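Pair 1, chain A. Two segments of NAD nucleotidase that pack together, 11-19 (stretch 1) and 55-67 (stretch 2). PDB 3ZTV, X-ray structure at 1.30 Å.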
# COMPACT_ATOMS: atom_id res chain seq x y z
N VAL A 11 -13.19 -31.92 -3.40
CA VAL A 11 -11.93 -32.57 -3.79
C VAL A 11 -10.93 -32.55 -2.65
O VAL A 11 -11.01 -31.72 -1.75
CB VAL A 11 -11.27 -31.90 -5.02
CG1 VAL A 11 -12.15 -32.05 -6.25
CG2 VAL A 11 -10.96 -30.44 -4.74
N GLU A 12 -9.97 -33.47 -2.70
CA GLU A 12 -8.92 -33.49 -1.69
C GLU A 12 -7.53 -33.26 -2.30
O GLU A 12 -7.28 -33.59 -3.46
CB GLU A 12 -8.95 -34.78 -0.87
CG GLU A 12 -8.18 -34.68 0.44
CD GLU A 12 -8.46 -35.82 1.40
OE1 GLU A 12 -9.54 -36.45 1.29
OE2 GLU A 12 -7.60 -36.08 2.26
N LEU A 13 -6.67 -32.64 -1.50
CA LEU A 13 -5.31 -32.28 -1.91
C LEU A 13 -4.33 -32.78 -0.85
O LEU A 13 -4.64 -32.72 0.34
CB LEU A 13 -5.18 -30.76 -1.99
CG LEU A 13 -5.18 -29.96 -3.29
CD1 LEU A 13 -4.85 -28.52 -2.96
CD2 LEU A 13 -4.16 -30.50 -4.28
N SER A 14 -3.15 -33.21 -1.28
CA SER A 14 -2.10 -33.63 -0.35
C SER A 14 -0.90 -32.70 -0.49
O SER A 14 -0.05 -32.89 -1.36
CB SER A 14 -1.71 -35.09 -0.60
OG SER A 14 -2.83 -35.92 -0.37
N ILE A 15 -0.84 -31.68 0.36
CA ILE A 15 0.24 -30.69 0.29
C ILE A 15 1.50 -31.22 0.98
O ILE A 15 1.45 -31.67 2.11
CB ILE A 15 -0.21 -29.35 0.90
CG1 ILE A 15 -1.50 -28.88 0.21
CG2 ILE A 15 0.90 -28.31 0.79
CD1 ILE A 15 -2.08 -27.63 0.82
N LEU A 16 2.61 -31.16 0.26
CA LEU A 16 3.93 -31.59 0.76
C LEU A 16 4.87 -30.43 0.52
O LEU A 16 4.98 -29.94 -0.62
CB LEU A 16 4.40 -32.82 -0.01
CG LEU A 16 3.53 -34.07 0.15
CD1 LEU A 16 3.87 -35.13 -0.90
CD2 LEU A 16 3.68 -34.64 1.55
N HIS A 17 5.54 -29.94 1.56
CA HIS A 17 6.26 -28.69 1.41
C HIS A 17 7.53 -28.59 2.26
O HIS A 17 7.65 -29.19 3.33
CB HIS A 17 5.31 -27.52 1.73
CG HIS A 17 4.92 -27.43 3.16
ND1 HIS A 17 3.94 -28.22 3.73
CD2 HIS A 17 5.37 -26.62 4.14
CE1 HIS A 17 3.82 -27.90 5.01
NE2 HIS A 17 4.68 -26.93 5.28
N ILE A 18 8.49 -27.84 1.72
CA ILE A 18 9.68 -27.40 2.47
C ILE A 18 9.88 -25.90 2.28
O ILE A 18 9.24 -25.27 1.41
CB ILE A 18 10.99 -28.15 2.07
CG1 ILE A 18 11.55 -27.71 0.71
CG2 ILE A 18 10.78 -29.66 2.08
CD1 ILE A 18 13.00 -28.17 0.47
N ASN A 19 10.81 -25.31 3.04
CA ASN A 19 11.11 -23.89 2.89
C ASN A 19 12.49 -23.61 3.48
O ASN A 19 12.94 -24.33 4.37
CB ASN A 19 10.08 -23.02 3.62
CG ASN A 19 10.04 -23.32 5.11
OD1 ASN A 19 10.67 -22.64 5.93
ND2 ASN A 19 9.29 -24.35 5.47
N LYS A 55 8.43 -40.73 -1.67
CA LYS A 55 7.62 -41.77 -1.06
C LYS A 55 6.23 -41.27 -0.70
O LYS A 55 5.24 -41.97 -0.90
CB LYS A 55 8.33 -42.36 0.15
CG LYS A 55 9.52 -43.21 -0.23
CD LYS A 55 10.14 -43.89 0.97
CE LYS A 55 11.09 -42.96 1.70
NZ LYS A 55 11.93 -43.71 2.68
N LEU A 56 6.13 -40.06 -0.16
CA LEU A 56 4.82 -39.54 0.25
C LEU A 56 3.93 -39.22 -0.94
O LEU A 56 2.73 -39.51 -0.92
CB LEU A 56 4.95 -38.33 1.17
CG LEU A 56 5.61 -38.61 2.53
CD1 LEU A 56 5.73 -37.31 3.33
CD2 LEU A 56 4.84 -39.67 3.32
N ARG A 57 4.50 -38.64 -1.99
CA ARG A 57 3.68 -38.25 -3.14
C ARG A 57 3.08 -39.47 -3.85
O ARG A 57 2.00 -39.37 -4.43
CB ARG A 57 4.45 -37.35 -4.11
CG ARG A 57 5.46 -38.06 -4.99
CD ARG A 57 6.35 -37.06 -5.70
NE ARG A 57 5.62 -36.28 -6.70
CZ ARG A 57 6.08 -35.17 -7.26
NH1 ARG A 57 7.25 -34.67 -6.89
NH2 ARG A 57 5.35 -34.53 -8.17
N LYS A 58 3.76 -40.62 -3.79
CA LYS A 58 3.21 -41.83 -4.41
C LYS A 58 2.16 -42.49 -3.52
O LYS A 58 1.31 -43.24 -4.01
CB LYS A 58 4.32 -42.82 -4.76
CG LYS A 58 4.78 -43.67 -3.61
CD LYS A 58 6.11 -44.32 -3.96
CE LYS A 58 6.41 -45.48 -3.03
NZ LYS A 58 7.85 -45.68 -2.88
N LYS A 59 2.21 -42.20 -2.22
CA LYS A 59 1.31 -42.77 -1.23
C LYS A 59 -0.04 -42.05 -1.16
O LYS A 59 -1.07 -42.65 -0.85
CB LYS A 59 1.98 -42.74 0.15
CG LYS A 59 1.07 -43.16 1.29
CD LYS A 59 1.81 -43.16 2.61
CE LYS A 59 0.89 -43.63 3.73
NZ LYS A 59 1.61 -43.75 5.02
N TYR A 60 -0.02 -40.75 -1.44
CA TYR A 60 -1.18 -39.88 -1.25
C TYR A 60 -1.80 -39.46 -2.57
O TYR A 60 -1.10 -39.26 -3.56
CB TYR A 60 -0.75 -38.60 -0.54
CG TYR A 60 -0.20 -38.75 0.86
CD1 TYR A 60 -0.73 -39.67 1.76
CD2 TYR A 60 0.85 -37.94 1.28
CE1 TYR A 60 -0.22 -39.78 3.05
CE2 TYR A 60 1.36 -38.04 2.55
CZ TYR A 60 0.83 -38.95 3.43
OH TYR A 60 1.33 -39.04 4.70
N LYS A 61 -3.12 -39.29 -2.56
CA LYS A 61 -3.83 -38.81 -3.74
C LYS A 61 -3.67 -37.30 -3.92
O LYS A 61 -3.66 -36.53 -2.95
CB LYS A 61 -5.31 -39.16 -3.65
CG LYS A 61 -6.04 -38.45 -2.52
CD LYS A 61 -7.51 -38.84 -2.48
CE LYS A 61 -8.25 -38.09 -1.38
NZ LYS A 61 -9.68 -38.47 -1.30
N ASN A 62 -3.54 -36.88 -5.17
CA ASN A 62 -3.45 -35.46 -5.51
C ASN A 62 -2.36 -34.69 -4.76
O ASN A 62 -2.63 -33.67 -4.13
CB ASN A 62 -4.82 -34.79 -5.31
CG ASN A 62 -5.90 -35.44 -6.15
OD1 ASN A 62 -5.62 -35.94 -7.25
ND2 ASN A 62 -7.13 -35.45 -5.64
N PRO A 63 -1.10 -35.15 -4.86
CA PRO A 63 -0.03 -34.43 -4.18
C PRO A 63 0.29 -33.09 -4.85
O PRO A 63 0.25 -32.96 -6.07
CB PRO A 63 1.17 -35.39 -4.28
CG PRO A 63 0.90 -36.20 -5.51
CD PRO A 63 -0.61 -36.33 -5.60
N LEU A 64 0.62 -32.10 -4.01
CA LEU A 64 1.06 -30.79 -4.47
C LEU A 64 2.36 -30.49 -3.72
O LEU A 64 2.34 -30.32 -2.50
CB LEU A 64 -0.01 -29.75 -4.14
CG LEU A 64 0.31 -28.28 -4.45
CD1 LEU A 64 0.51 -28.09 -5.95
CD2 LEU A 64 -0.77 -27.36 -3.92
N VAL A 65 3.47 -30.42 -4.46
CA VAL A 65 4.79 -30.40 -3.85
C VAL A 65 5.40 -29.01 -4.00
O VAL A 65 5.59 -28.53 -5.11
CB VAL A 65 5.68 -31.49 -4.48
CG1 VAL A 65 7.04 -31.54 -3.81
CG2 VAL A 65 4.99 -32.85 -4.38
N LEU A 66 5.68 -28.37 -2.86
CA LEU A 66 5.97 -26.93 -2.84
C LEU A 66 7.25 -26.56 -2.10
O LEU A 66 7.62 -27.20 -1.11
CB LEU A 66 4.82 -26.17 -2.18
CG LEU A 66 3.41 -26.44 -2.71
CD1 LEU A 66 2.38 -25.78 -1.80
CD2 LEU A 66 3.25 -25.98 -4.15
N HIS A 67 7.90 -25.50 -2.59
CA HIS A 67 9.07 -24.92 -1.93
C HIS A 67 8.80 -23.43 -1.67
O HIS A 67 8.59 -22.66 -2.62
CB HIS A 67 10.31 -25.10 -2.81
CG HIS A 67 11.60 -24.76 -2.12
ND1 HIS A 67 11.82 -23.56 -1.47
CD2 HIS A 67 12.73 -25.49 -1.98
CE1 HIS A 67 13.04 -23.58 -0.95
NE2 HIS A 67 13.62 -24.72 -1.26

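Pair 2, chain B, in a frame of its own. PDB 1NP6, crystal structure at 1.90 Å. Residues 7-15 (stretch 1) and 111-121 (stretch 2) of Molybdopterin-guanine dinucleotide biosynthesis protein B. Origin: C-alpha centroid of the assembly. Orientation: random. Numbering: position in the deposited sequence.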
# COMPACT_ATOMS: atom_id res chain seq x y z
N PRO B 7 10.35 -7.91 15.73
CA PRO B 7 9.54 -9.09 16.03
C PRO B 7 8.19 -9.13 15.32
O PRO B 7 7.46 -8.12 15.26
CB PRO B 7 9.32 -9.00 17.54
CG PRO B 7 10.37 -8.09 18.03
CD PRO B 7 10.60 -7.10 16.93
N LEU B 8 7.88 -10.31 14.78
CA LEU B 8 6.57 -10.67 14.25
C LEU B 8 5.81 -11.56 15.27
O LEU B 8 6.37 -12.52 15.82
CB LEU B 8 6.74 -11.43 12.93
CG LEU B 8 6.59 -10.72 11.57
CD1 LEU B 8 7.59 -9.58 11.40
CD2 LEU B 8 6.71 -11.72 10.41
N LEU B 9 4.54 -11.26 15.53
CA LEU B 9 3.74 -12.03 16.49
C LEU B 9 2.33 -12.31 15.97
O LEU B 9 1.56 -11.38 15.69
CB LEU B 9 3.66 -11.30 17.84
CG LEU B 9 2.82 -11.95 18.95
CD1 LEU B 9 3.46 -13.25 19.50
CD2 LEU B 9 2.58 -10.96 20.09
N ALA B 10 1.98 -13.59 15.84
CA ALA B 10 0.65 -13.95 15.34
C ALA B 10 -0.35 -14.21 16.48
O ALA B 10 0.03 -14.65 17.56
CB ALA B 10 0.72 -15.18 14.43
N PHE B 11 -1.62 -13.94 16.19
CA PHE B 11 -2.74 -14.31 17.04
C PHE B 11 -3.60 -15.30 16.27
O PHE B 11 -4.03 -15.03 15.15
CB PHE B 11 -3.55 -13.07 17.44
CG PHE B 11 -2.97 -12.33 18.62
CD1 PHE B 11 -1.93 -11.45 18.45
CD2 PHE B 11 -3.43 -12.59 19.91
CE1 PHE B 11 -1.35 -10.81 19.54
CE2 PHE B 11 -2.86 -11.95 21.00
CZ PHE B 11 -1.83 -11.05 20.81
N ALA B 12 -3.82 -16.47 16.87
CA ALA B 12 -4.50 -17.53 16.16
C ALA B 12 -5.68 -18.07 16.95
O ALA B 12 -5.59 -18.28 18.16
CB ALA B 12 -3.50 -18.67 15.82
N ALA B 13 -6.79 -18.31 16.24
CA ALA B 13 -8.01 -18.87 16.81
C ALA B 13 -8.96 -19.36 15.72
O ALA B 13 -8.93 -18.88 14.58
CB ALA B 13 -8.73 -17.83 17.70
N TRP B 14 -9.81 -20.33 16.07
CA TRP B 14 -10.93 -20.74 15.23
C TRP B 14 -11.85 -19.55 15.00
O TRP B 14 -12.03 -18.72 15.90
CB TRP B 14 -11.77 -21.82 15.93
CG TRP B 14 -11.10 -23.14 16.21
CD1 TRP B 14 -10.55 -24.01 15.30
CD2 TRP B 14 -10.92 -23.74 17.50
NE1 TRP B 14 -10.05 -25.11 15.95
CE2 TRP B 14 -10.25 -24.98 17.30
CE3 TRP B 14 -11.25 -23.37 18.81
CZ2 TRP B 14 -9.92 -25.84 18.36
CZ3 TRP B 14 -10.91 -24.22 19.87
CH2 TRP B 14 -10.25 -25.44 19.63
N SER B 15 -12.45 -19.48 13.81
CA SER B 15 -13.44 -18.47 13.45
C SER B 15 -14.49 -18.27 14.54
O SER B 15 -15.06 -19.24 15.06
CB SER B 15 -14.12 -18.87 12.13
OG SER B 15 -14.90 -17.82 11.59
N HIS B 111 -1.74 -20.41 7.18
CA HIS B 111 -0.44 -20.86 7.66
C HIS B 111 0.41 -19.69 8.15
O HIS B 111 0.74 -18.78 7.37
CB HIS B 111 0.28 -21.65 6.57
CG HIS B 111 -0.44 -22.89 6.15
ND1 HIS B 111 -0.07 -24.15 6.57
CD2 HIS B 111 -1.52 -23.06 5.35
CE1 HIS B 111 -0.88 -25.05 6.04
NE2 HIS B 111 -1.77 -24.41 5.30
N GLU B 112 0.74 -19.72 9.44
CA GLU B 112 1.54 -18.67 10.10
C GLU B 112 2.62 -19.28 11.00
O GLU B 112 2.35 -19.68 12.13
CB GLU B 112 0.65 -17.71 10.92
CG GLU B 112 -0.84 -17.90 10.69
CD GLU B 112 -1.68 -16.85 11.38
OE1 GLU B 112 -2.23 -17.16 12.46
OE2 GLU B 112 -1.82 -15.74 10.82
N GLU B 113 3.85 -19.30 10.49
CA GLU B 113 4.94 -20.04 11.13
C GLU B 113 5.92 -19.15 11.91
O GLU B 113 7.11 -19.06 11.57
CB GLU B 113 5.65 -20.92 10.10
CG GLU B 113 4.82 -22.11 9.62
CD GLU B 113 3.96 -21.82 8.39
OE1 GLU B 113 3.59 -20.64 8.16
OE2 GLU B 113 3.65 -22.77 7.65
N ILE B 114 5.40 -18.51 12.96
CA ILE B 114 6.17 -17.60 13.83
C ILE B 114 5.60 -17.61 15.27
O ILE B 114 4.57 -18.22 15.51
CB ILE B 114 6.14 -16.16 13.26
CG1 ILE B 114 5.00 -15.98 12.25
CG2 ILE B 114 7.48 -15.81 12.61
CD1 ILE B 114 3.92 -14.99 12.67
N ALA B 115 6.30 -16.97 16.22
CA ALA B 115 5.78 -16.80 17.59
C ALA B 115 4.29 -16.47 17.56
O ALA B 115 3.85 -15.68 16.72
CB ALA B 115 6.54 -15.73 18.34
N LYS B 116 3.52 -17.10 18.46
CA LYS B 116 2.07 -17.09 18.36
C LYS B 116 1.37 -17.14 19.72
O LYS B 116 1.78 -17.89 20.61
CB LYS B 116 1.63 -18.31 17.53
CG LYS B 116 0.37 -18.13 16.71
CD LYS B 116 0.44 -18.93 15.40
CE LYS B 116 0.97 -20.35 15.61
NZ LYS B 116 0.76 -21.20 14.40
N ILE B 117 0.30 -16.36 19.86
CA ILE B 117 -0.63 -16.51 20.99
C ILE B 117 -1.92 -17.10 20.44
O ILE B 117 -2.43 -16.65 19.41
CB ILE B 117 -0.85 -15.14 21.71
CG1 ILE B 117 0.46 -14.71 22.37
CG2 ILE B 117 -2.03 -15.23 22.74
CD1 ILE B 117 0.50 -13.27 22.87
N VAL B 118 -2.41 -18.15 21.10
CA VAL B 118 -3.61 -18.88 20.69
C VAL B 118 -4.75 -18.50 21.65
O VAL B 118 -4.52 -18.34 22.83
CB VAL B 118 -3.37 -20.41 20.73
CG1 VAL B 118 -4.67 -21.23 20.52
CG2 VAL B 118 -2.34 -20.80 19.70
N LEU B 119 -5.96 -18.33 21.12
CA LEU B 119 -7.10 -17.90 21.94
C LEU B 119 -8.10 -19.03 22.14
O LEU B 119 -8.23 -19.90 21.27
CB LEU B 119 -7.79 -16.70 21.28
CG LEU B 119 -6.90 -15.58 20.68
CD1 LEU B 119 -7.77 -14.52 20.05
CD2 LEU B 119 -5.93 -14.94 21.69
N PHE B 120 -8.77 -19.04 23.29
CA PHE B 120 -9.84 -20.00 23.60
C PHE B 120 -10.97 -19.32 24.37
O PHE B 120 -10.74 -18.69 25.39
CB PHE B 120 -9.29 -21.19 24.42
CG PHE B 120 -10.33 -22.25 24.74
CD1 PHE B 120 -10.68 -23.22 23.80
CD2 PHE B 120 -10.98 -22.26 25.98
CE1 PHE B 120 -11.66 -24.19 24.07
CE2 PHE B 120 -11.97 -23.23 26.27
CZ PHE B 120 -12.30 -24.21 25.32
N ARG B 121 -12.19 -19.47 23.87
CA ARG B 121 -13.40 -19.07 24.59
C ARG B 121 -14.31 -20.28 24.74
O ARG B 121 -14.71 -20.89 23.73
CB ARG B 121 -14.14 -17.92 23.88
CG ARG B 121 -15.27 -17.33 24.72
CD ARG B 121 -16.09 -16.22 24.10
NE ARG B 121 -17.13 -16.75 23.22
CZ ARG B 121 -17.02 -16.76 21.90
NH1 ARG B 121 -15.92 -16.26 21.36
NH2 ARG B 121 -17.98 -17.26 21.14
O HOH W 1 8.13 -14.40 15.56
O HOH W 2 -4.52 -15.92 12.71
O HOH W 3 -8.68 -21.25 19.18

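Two neighbouring parallel strands offer a backbone frame that quite different side chains can fill, and these two pairs illustrate the principle. Superposed on 14 central residues, their backbones agree closely. In pair 1 the strands run at 23° to each other, in pair 2 at 14°. The frame is a ladder in which alternate residues of stretch 1 use both their N and O atoms. In pair 1, L16(A) N donates to L64(A) O (2.9 Å) and L66(A) N donates to L16(A) O (2.8 Å). The matched residue A12(B) repeats this, its N bonding to I117(B) O (2.9 Å) and its O receiving L119(B) N (3.0 Å). One step earlier, S14(A) and A10(B) do the same, the N of each donating to the O of N62(A) or A115(B) at 2.9 Å.

On the face that carries S14(A) and L16(A), the two pairs use side chains of different size and polarity. S14(A) OG donates a hydrogen bond to K61(A) O (2.8 Å), tying the strand to the loop before its partner. Its counterpart A10(B) has only a methyl group, and the same region is filled by carbon: A10(B) CB lies 3.7 Å from I114(B) CD1, I114(B) being the match of K61(A). The next position shows a larger change. L16(A) reaches off the face of the sheet to the helix, with its CD2 3.8 Å from L56(A) CD1, and also touches V65(A) on the neighbouring strand, CD1 to CG2 at 4.3 Å. At A12(B) a short side chain meets long ones: its CB is 4.0 Å from K116(B) CD and 3.9 Å from E112(B) OE1. A water bridges that carboxylate to the strand, donating to both E112(B) OE1 and F11(B) O at 2.6 Å.

On the opposite face the packing stays apolar while its shape changes. I15(A) CG2 lies 3.9 Å from L66(A) CD1; the matched F11(B) sets its ring edge against L119(B), CD2 to CD2 also at 3.9 Å, and receives I117(B) CB over one face, 4.3 Å from the ring centroid. L13(A) and L9(B) keep the same residue type, and each approaches the matched partner L64(A) or I117(B), through L13(A) CD2 to L64(A) CB and L9(B) CD2 to I117(B) CD1, both 4.2 Å.

At the beginning, N62(A) ND2 donates to E12(A) O (2.9 Å). The matched A115(B) has no side-chain amide, and a water instead links L8(B) O (2.6 Å from the water O) to A115(B) N (3.2 Å). The backbone thus fixes the register, while side chains and water settle how the space around it is filled.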